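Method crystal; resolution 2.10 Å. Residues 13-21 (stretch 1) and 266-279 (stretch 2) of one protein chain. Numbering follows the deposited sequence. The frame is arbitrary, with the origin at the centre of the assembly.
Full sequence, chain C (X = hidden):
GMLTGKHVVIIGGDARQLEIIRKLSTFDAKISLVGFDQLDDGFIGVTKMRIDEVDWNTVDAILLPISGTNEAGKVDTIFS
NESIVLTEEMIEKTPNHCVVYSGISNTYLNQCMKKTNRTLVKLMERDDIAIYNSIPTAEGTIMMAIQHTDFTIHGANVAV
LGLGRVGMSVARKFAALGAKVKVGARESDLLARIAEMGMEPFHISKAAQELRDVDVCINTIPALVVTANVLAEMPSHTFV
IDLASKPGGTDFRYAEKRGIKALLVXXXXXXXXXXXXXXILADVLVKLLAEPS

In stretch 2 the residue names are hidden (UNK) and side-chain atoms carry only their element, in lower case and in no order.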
ATOM      1  N   GLY C  13     -18.135  -0.105  16.619  1.00 33.78           N
ATOM      2  CA  GLY C  13     -17.246  -0.861  15.745  1.00 33.29           C
ATOM      3  C   GLY C  13     -16.900  -0.145  14.475  1.00 34.59           C
ATOM      4  O   GLY C  13     -16.928   1.085  14.377  1.00 33.16           O
ATOM      5  N   ASP C  14     -16.568  -0.957  13.484  1.00 34.80           N
ATOM      6  CA  ASP C  14     -16.247  -0.444  12.175  1.00 36.25           C
ATOM      7  C   ASP C  14     -16.984  -1.203  11.098  1.00 35.47           C
ATOM      8  O   ASP C  14     -18.059  -1.758  11.353  1.00 34.51           O
ATOM      9  CB  ASP C  14     -14.736  -0.356  11.939  1.00 38.01           C
ATOM     10  CG  ASP C  14     -14.036  -1.700  11.931  1.00 37.99           C
ATOM     11  OD1 ASP C  14     -14.649  -2.716  11.584  1.00 40.27           O
ATOM     12  OD2 ASP C  14     -12.829  -1.723  12.201  1.00 37.93           O
ATOM     13  N   ALA C  15     -16.425  -1.206   9.904  1.00 36.36           N
ATOM     14  CA  ALA C  15     -17.143  -1.816   8.762  1.00 36.45           C
ATOM     15  C   ALA C  15     -17.293  -3.306   8.930  1.00 35.61           C
ATOM     16  O   ALA C  15     -18.232  -3.905   8.415  1.00 37.24           O
ATOM     17  CB  ALA C  15     -16.511  -1.448   7.396  1.00 37.20           C
ATOM     18  N   ARG C  16     -16.385  -3.892   9.685  1.00 33.41           N
ATOM     19  CA  ARG C  16     -16.477  -5.306  10.013  1.00 35.44           C
ATOM     20  C   ARG C  16     -17.811  -5.635  10.628  1.00 34.37           C
ATOM     21  O   ARG C  16     -18.402  -6.674  10.354  1.00 38.17           O
ATOM     22  CB  ARG C  16     -15.440  -5.731  11.076  1.00 33.60           C
ATOM     23  CG  ARG C  16     -14.127  -5.882  10.489  1.00 39.48           C
ATOM     24  CD  ARG C  16     -13.106  -6.164  11.526  1.00 45.03           C
ATOM     25  NE  ARG C  16     -12.697  -4.945  12.189  1.00 40.85           N
ATOM     26  CZ  ARG C  16     -11.518  -4.807  12.776  1.00 42.27           C
ATOM     27  NH1 ARG C  16     -10.700  -5.803  12.785  1.00 43.31           N
ATOM     28  NH2 ARG C  16     -11.174  -3.693  13.370  1.00 44.80           N
ATOM     29  N   GLN C  17     -18.246  -4.753  11.492  1.00 33.32           N
ATOM     30  CA  GLN C  17     -19.488  -4.985  12.251  1.00 33.42           C
ATOM     31  C   GLN C  17     -20.717  -5.106  11.363  1.00 32.86           C
ATOM     32  O   GLN C  17     -21.694  -5.769  11.726  1.00 32.60           O
ATOM     33  CB  GLN C  17     -19.711  -3.958  13.347  1.00 32.75           C
ATOM     34  CG  GLN C  17     -19.130  -4.390  14.665  1.00 33.01           C
ATOM     35  CD  GLN C  17     -17.636  -4.488  14.675  1.00 35.70           C
ATOM     36  OE1 GLN C  17     -16.932  -3.695  14.036  1.00 34.65           O
ATOM     37  NE2 GLN C  17     -17.130  -5.456  15.429  1.00 30.47           N
ATOM     38  N   LEU C  18     -20.629  -4.496  10.187  1.00 33.52           N
ATOM     39  CA  LEU C  18     -21.740  -4.512   9.238  1.00 34.88           C
ATOM     40  C   LEU C  18     -22.023  -5.960   8.803  1.00 35.32           C
ATOM     41  O   LEU C  18     -23.173  -6.324   8.558  1.00 35.18           O
ATOM     42  CB  LEU C  18     -21.477  -3.628   8.001  1.00 34.62           C
ATOM     43  CG  LEU C  18     -21.334  -2.119   8.241  1.00 37.77           C
ATOM     44  CD1 LEU C  18     -20.954  -1.410   6.948  1.00 38.34           C
ATOM     45  CD2 LEU C  18     -22.596  -1.543   8.821  1.00 37.30           C
ATOM     46  N   GLU C  19     -20.968  -6.773   8.751  1.00 34.04           N
ATOM     47  CA  GLU C  19     -21.101  -8.185   8.327  1.00 33.68           C
ATOM     48  C   GLU C  19     -21.743  -8.989   9.443  1.00 33.63           C
ATOM     49  O   GLU C  19     -22.524  -9.911   9.233  1.00 32.68           O
ATOM     50  CB  GLU C  19     -19.735  -8.803   7.996  1.00 33.80           C
ATOM     51  CG  GLU C  19     -19.031  -8.182   6.839  1.00 35.60           C
ATOM     52  CD  GLU C  19     -19.864  -8.151   5.589  1.00 40.61           C
ATOM     53  OE1 GLU C  19     -20.624  -9.123   5.318  1.00 36.68           O
ATOM     54  OE2 GLU C  19     -19.725  -7.146   4.866  1.00 44.82           O
ATOM     55  N   ILE C  20     -21.391  -8.602  10.648  1.00 34.38           N
ATOM     56  CA  ILE C  20     -21.912  -9.252  11.857  1.00 36.53           C
ATOM     57  C   ILE C  20     -23.383  -8.894  12.000  1.00 36.15           C
ATOM     58  O   ILE C  20     -24.219  -9.760  12.219  1.00 37.57           O
ATOM     59  CB  ILE C  20     -21.131  -8.829  13.148  1.00 35.97           C
ATOM     60  CG1 ILE C  20     -19.637  -9.178  13.014  1.00 36.24           C
ATOM     61  CG2 ILE C  20     -21.734  -9.517  14.400  1.00 33.94           C
ATOM     62  CD1 ILE C  20     -18.769  -8.657  14.150  1.00 34.52           C
ATOM     63  N   ILE C  21     -23.699  -7.619  11.811  1.00 35.93           N
ATOM     64  CA  ILE C  21     -25.093  -7.153  11.967  1.00 35.74           C
ATOM     65  C   ILE C  21     -25.992  -7.902  10.973  1.00 34.79           C
ATOM     66  O   ILE C  21     -27.089  -8.365  11.309  1.00 33.00           O
ATOM     67  CB  ILE C  21     -25.256  -5.635  11.733  1.00 36.54           C
ATOM     68  CG1 ILE C  21     -24.528  -4.826  12.809  1.00 37.53           C
ATOM     69  CG2 ILE C  21     -26.741  -5.233  11.782  1.00 36.60           C
ATOM     70  CD1 ILE C  21     -24.412  -3.336  12.464  1.00 38.29           C
ATOM     71  N   UNK C 266      -3.530   0.294  14.697  1.00 43.53           N
ATOM     72  CA  UNK C 266      -4.537  -0.749  14.890  1.00 43.93           C
ATOM     73  C   UNK C 266      -5.658  -0.692  13.885  1.00 41.44           C
ATOM     74  O   UNK C 266      -5.778   0.258  13.136  1.00 41.42           O
ATOM     75  c   UNK C 266      -3.782   1.479  15.539  1.00 43.69           C
ATOM     76  c   UNK C 266      -5.116  -0.405  16.258  1.00 44.84           C
ATOM     77  c   UNK C 266      -5.061   1.117  16.292  1.00 45.50           C
ATOM     78  N   UNK C 267      -6.456  -1.750  13.885  1.00 39.37           N
ATOM     79  CA  UNK C 267      -7.682  -1.820  13.105  1.00 37.42           C
ATOM     80  C   UNK C 267      -7.525  -1.991  11.612  1.00 36.64           C
ATOM     81  O   UNK C 267      -8.484  -1.821  10.874  1.00 34.79           O
ATOM     82  N   UNK C 268      -6.325  -2.370  11.183  1.00 37.32           N
ATOM     83  CA  UNK C 268      -6.052  -2.536   9.729  1.00 38.69           C
ATOM     84  C   UNK C 268      -7.059  -3.437   8.999  1.00 38.05           C
ATOM     85  O   UNK C 268      -7.447  -3.132   7.881  1.00 39.72           O
ATOM     86  c   UNK C 268      -4.610  -3.004   9.452  1.00 39.11           C
ATOM     87  c   UNK C 268      -3.746  -0.847   8.575  1.00 35.92           C
ATOM     88  c   UNK C 268      -3.546  -1.916   9.625  1.00 39.75           C
ATOM     89  c   UNK C 268      -2.142  -2.485   9.526  1.00 39.44           C
ATOM     90  N   UNK C 269      -7.466  -4.571   9.608  1.00 37.52           N
ATOM     91  CA  UNK C 269      -8.454  -5.424   8.909  1.00 36.90           C
ATOM     92  C   UNK C 269      -9.787  -4.722   8.652  1.00 34.44           C
ATOM     93  O   UNK C 269     -10.437  -4.940   7.627  1.00 35.15           O
ATOM     94  c   UNK C 269      -6.956  -5.233  10.821  1.00 38.21           C
ATOM     95  c   UNK C 269      -8.613  -6.617   9.871  1.00 36.67           C
ATOM     96  c   UNK C 269      -7.261  -6.689  10.552  1.00 36.79           C
ATOM     97  N   UNK C 270     -10.151  -3.817   9.548  1.00 34.85           N
ATOM     98  CA  UNK C 270     -11.412  -3.081   9.412  1.00 34.48           C
ATOM     99  C   UNK C 270     -11.268  -2.026   8.334  1.00 34.24           C
ATOM    100  O   UNK C 270     -12.217  -1.575   7.720  1.00 34.86           O
ATOM    101  N   UNK C 271     -10.035  -1.638   8.100  1.00 35.53           N
ATOM    102  CA  UNK C 271      -9.744  -0.592   7.094  1.00 36.83           C
ATOM    103  C   UNK C 271      -9.547  -1.192   5.696  1.00 36.90           C
ATOM    104  O   UNK C 271     -10.037  -0.657   4.704  1.00 36.05           O
ATOM    105  c   UNK C 271      -8.492   0.202   7.480  1.00 35.88           C
ATOM    106  c   UNK C 271      -7.592   1.554   9.485  1.00 42.71           C
ATOM    107  c   UNK C 271      -8.826   1.120   8.645  1.00 37.20           C
ATOM    108  c   UNK C 271      -7.968   1.004   6.299  1.00 39.86           C
ATOM    109  N   UNK C 272      -8.854  -2.324   5.629  1.00 36.40           N
ATOM    110  CA  UNK C 272      -8.526  -2.884   4.325  1.00 35.96           C
ATOM    111  C   UNK C 272      -9.319  -4.086   3.871  1.00 36.51           C
ATOM    112  O   UNK C 272      -9.376  -4.346   2.699  1.00 36.86           O
ATOM    113  c   UNK C 272      -6.556  -4.365   5.104  1.00 38.01           C
ATOM    114  c   UNK C 272      -6.192  -1.905   4.392  1.00 32.39           C
ATOM    115  c   UNK C 272      -7.007  -3.196   4.180  1.00 37.43           C
ATOM    116  N   UNK C 273      -9.920  -4.839   4.770  1.00 35.38           N
ATOM    117  CA  UNK C 273     -10.688  -6.006   4.312  1.00 35.24           C
ATOM    118  C   UNK C 273     -11.872  -6.261   5.240  1.00 35.49           C
ATOM    119  O   UNK C 273     -12.043  -7.373   5.743  1.00 35.95           O
ATOM    120  c   UNK C 273      -9.773  -7.240   4.261  1.00 34.02           C
ATOM    121  N   UNK C 274     -12.690  -5.227   5.477  1.00 35.20           N
ATOM    122  CA  UNK C 274     -13.759  -5.352   6.470  1.00 35.87           C
ATOM    123  C   UNK C 274     -14.798  -6.448   6.184  1.00 35.09           C
ATOM    124  O   UNK C 274     -15.359  -7.021   7.112  1.00 34.96           O
ATOM    125  c   UNK C 274     -14.398  -3.951   6.467  1.00 36.80           C
ATOM    126  c   UNK C 274     -14.022  -3.354   5.141  1.00 33.69           C
ATOM    127  c   UNK C 274     -12.683  -3.905   4.829  1.00 34.93           C
ATOM    128  N   UNK C 275     -15.028  -6.730   4.905  1.00 36.07           N
ATOM    129  CA  UNK C 275     -16.003  -7.748   4.524  1.00 35.81           C
ATOM    130  C   UNK C 275     -15.444  -9.113   4.920  1.00 36.80           C
ATOM    131  O   UNK C 275     -16.106  -9.894   5.614  1.00 34.09           O
ATOM    132  c   UNK C 275     -16.341  -7.703   3.037  1.00 36.99           C
ATOM    133  c   UNK C 275     -17.877  -8.628   1.208  1.00 48.06           C
ATOM    134  n   UNK C 275     -19.794  -7.637  -0.170  1.00 60.62           N
ATOM    135  c   UNK C 275     -17.350  -8.770   2.623  1.00 42.83           C
ATOM    136  c   UNK C 275     -19.072  -7.652   1.169  1.00 58.72           C
ATOM    137  N   UNK C 276     -14.193  -9.364   4.493  1.00 37.56           N
ATOM    138  CA  UNK C 276     -13.526 -10.638   4.787  1.00 37.02           C
ATOM    139  C   UNK C 276     -13.444 -10.807   6.313  1.00 37.27           C
ATOM    140  O   UNK C 276     -13.851 -11.809   6.849  1.00 37.85           O
ATOM    141  o   UNK C 276     -12.112 -10.521   2.761  1.00 33.66           O
ATOM    142  c   UNK C 276     -12.079 -10.738   4.184  1.00 36.76           C
ATOM    143  c   UNK C 276     -11.497 -12.122   4.426  1.00 32.24           C
ATOM    144  N   UNK C 277     -12.941  -9.787   6.992  1.00 36.46           N
ATOM    145  CA  UNK C 277     -12.711  -9.873   8.435  1.00 35.63           C
ATOM    146  C   UNK C 277     -14.018  -9.987   9.206  1.00 35.33           C
ATOM    147  O   UNK C 277     -14.135 -10.732  10.173  1.00 35.30           O
ATOM    148  c   UNK C 277     -11.900  -8.676   8.910  1.00 35.71           C
ATOM    149  N   UNK C 278     -15.014  -9.238   8.769  1.00 34.65           N
ATOM    150  CA  UNK C 278     -16.287  -9.257   9.450  1.00 34.43           C
ATOM    151  C   UNK C 278     -17.027 -10.581   9.339  1.00 34.38           C
ATOM    152  O   UNK C 278     -17.716 -11.003  10.260  1.00 32.61           O
ATOM    153  N   UNK C 279     -16.916 -11.205   8.177  1.00 35.41           N
ATOM    154  CA  UNK C 279     -17.627 -12.469   7.903  1.00 36.75           C
ATOM    155  C   UNK C 279     -17.016 -13.562   8.736  1.00 36.21           C
ATOM    156  O   UNK C 279     -17.705 -14.455   9.219  1.00 37.56           O
ATOM    157  c   UNK C 279     -17.616 -12.834   6.409  1.00 38.69           C
ATOM    158  c   UNK C 279     -20.069 -11.667   2.235  1.00 58.62           C
ATOM    159  n   UNK C 279     -19.796 -11.634   3.535  1.00 53.88           N
ATOM    160  n   UNK C 279     -19.313 -12.380   1.419  1.00 62.92           N
ATOM    161  c   UNK C 279     -18.695 -12.353   4.164  1.00 52.00           C
ATOM    162  n   UNK C 279     -21.093 -10.973   1.750  1.00 60.40           N
ATOM    163  c   UNK C 279     -18.604 -11.998   5.641  1.00 45.43           C
TER
HETATM  164  O   HOH W   1     -10.570  -0.287  11.750  1.00 44.63           O
HETATM  165  O   HOH W   2     -13.994   0.239   8.593  1.00 42.58           O

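Position 266 has three carbons closing a ring onto the backbone N. They reach nothing on stretch 1. It is Pro 266.

Position 267 has no side-chain atoms. Its CA lies 4.0 Å from Arg 16 NH2, and its phi is positive, which favours glycine. Gly 267 is the N-cap of a short helix.

Position 268 carries four carbons, forked at the second. The CA-to-CB bond points away, and the side chain makes no contact. This is Leu 268.

Position 269 again has three carbons in a ring closed onto N. Its CB is 3.7 Å from Arg 16 NH1. It is Pro 269.

Position 270 has no side chain. Its CA sits 3.4 Å from Asp 14 OD2 and 3.6 Å from Arg 16 NE. An ideal CB would fall 1.9 Å from Asp 14 OD2, a clash, so the space is already taken. This is Gly 270.

Position 271 has four carbons, forked at the first, with one arm two carbons long. It is exposed, and its CA-to-CB bond points away. It is Ile 271.

Position 272 has one carbon carrying two more and is out of reach of stretch 1. The count and the fork give Val 272.

Position 273 has a single carbon, pointing away. Ala 273 is the first residue past helix 268-272 and the N-cap of the next helix.

Position 274 has three carbons in a ring on N. Its CB packs 3.4 Å from Ala 15 CB, an apolar contact. This is Pro 274. Its O also receives a CA-H...O contact from Arg 16 CA, at 3.6 Å.

Position 275 has four carbons in a row ending in nitrogen. The CA-to-CB bond points away overall, yet the CB touches stretch 1 and the chain passes beside Glu 19. This is Lys 275; its CG lies 3.6 Å from Glu 19 OE2.

Position 276 has one carbon carrying an oxygen and a carbon. Its CA-to-CB bond points away, and its oxygen is hydrogen-bonded elsewhere in the structure. It is Thr 276.

Position 277 has one carbon; its CB is 3.8 Å from Arg 16 CD. It is Ala 277.

Position 278 has no side chain. Its CA is 3.5 Å from Arg 16 O, a CA-H...O contact. An ideal CB at 278 would lie 2.4 Å from Arg 16 O and 2.8 Å from Glu 19 CG, both clashes. It is Gly 278.

Position 279 has three carbons, a nitrogen, then a carbon bearing two more nitrogens. The first of these nitrogens meets Glu 19. This is Arg 279, whose NE donates to Glu 19 OE1 at 3.2 Å in a salt bridge.

The contact turns on Arg 16, whose side chain sits among Gly 270, Ala 277, Pro 269 and Gly 278. Asp 14 holds it in place: Arg 16 NH2 donates to Asp 14 OD2 at 2.8 Å. Gly 270 CA lies over one face of the guanidinium. Gly 278, with no CB to clash, lies where helix 274-279 meets helix 15-21; their axes approach to 7.2 Å, with 48° between their directions. Water 1 joins Asp 14 OD2 to Gly 267 O, and water 2 joins Ala 15 N to Gly 270 O.

Stretch 2 (266-279) PGLPGIVAPKTAGR
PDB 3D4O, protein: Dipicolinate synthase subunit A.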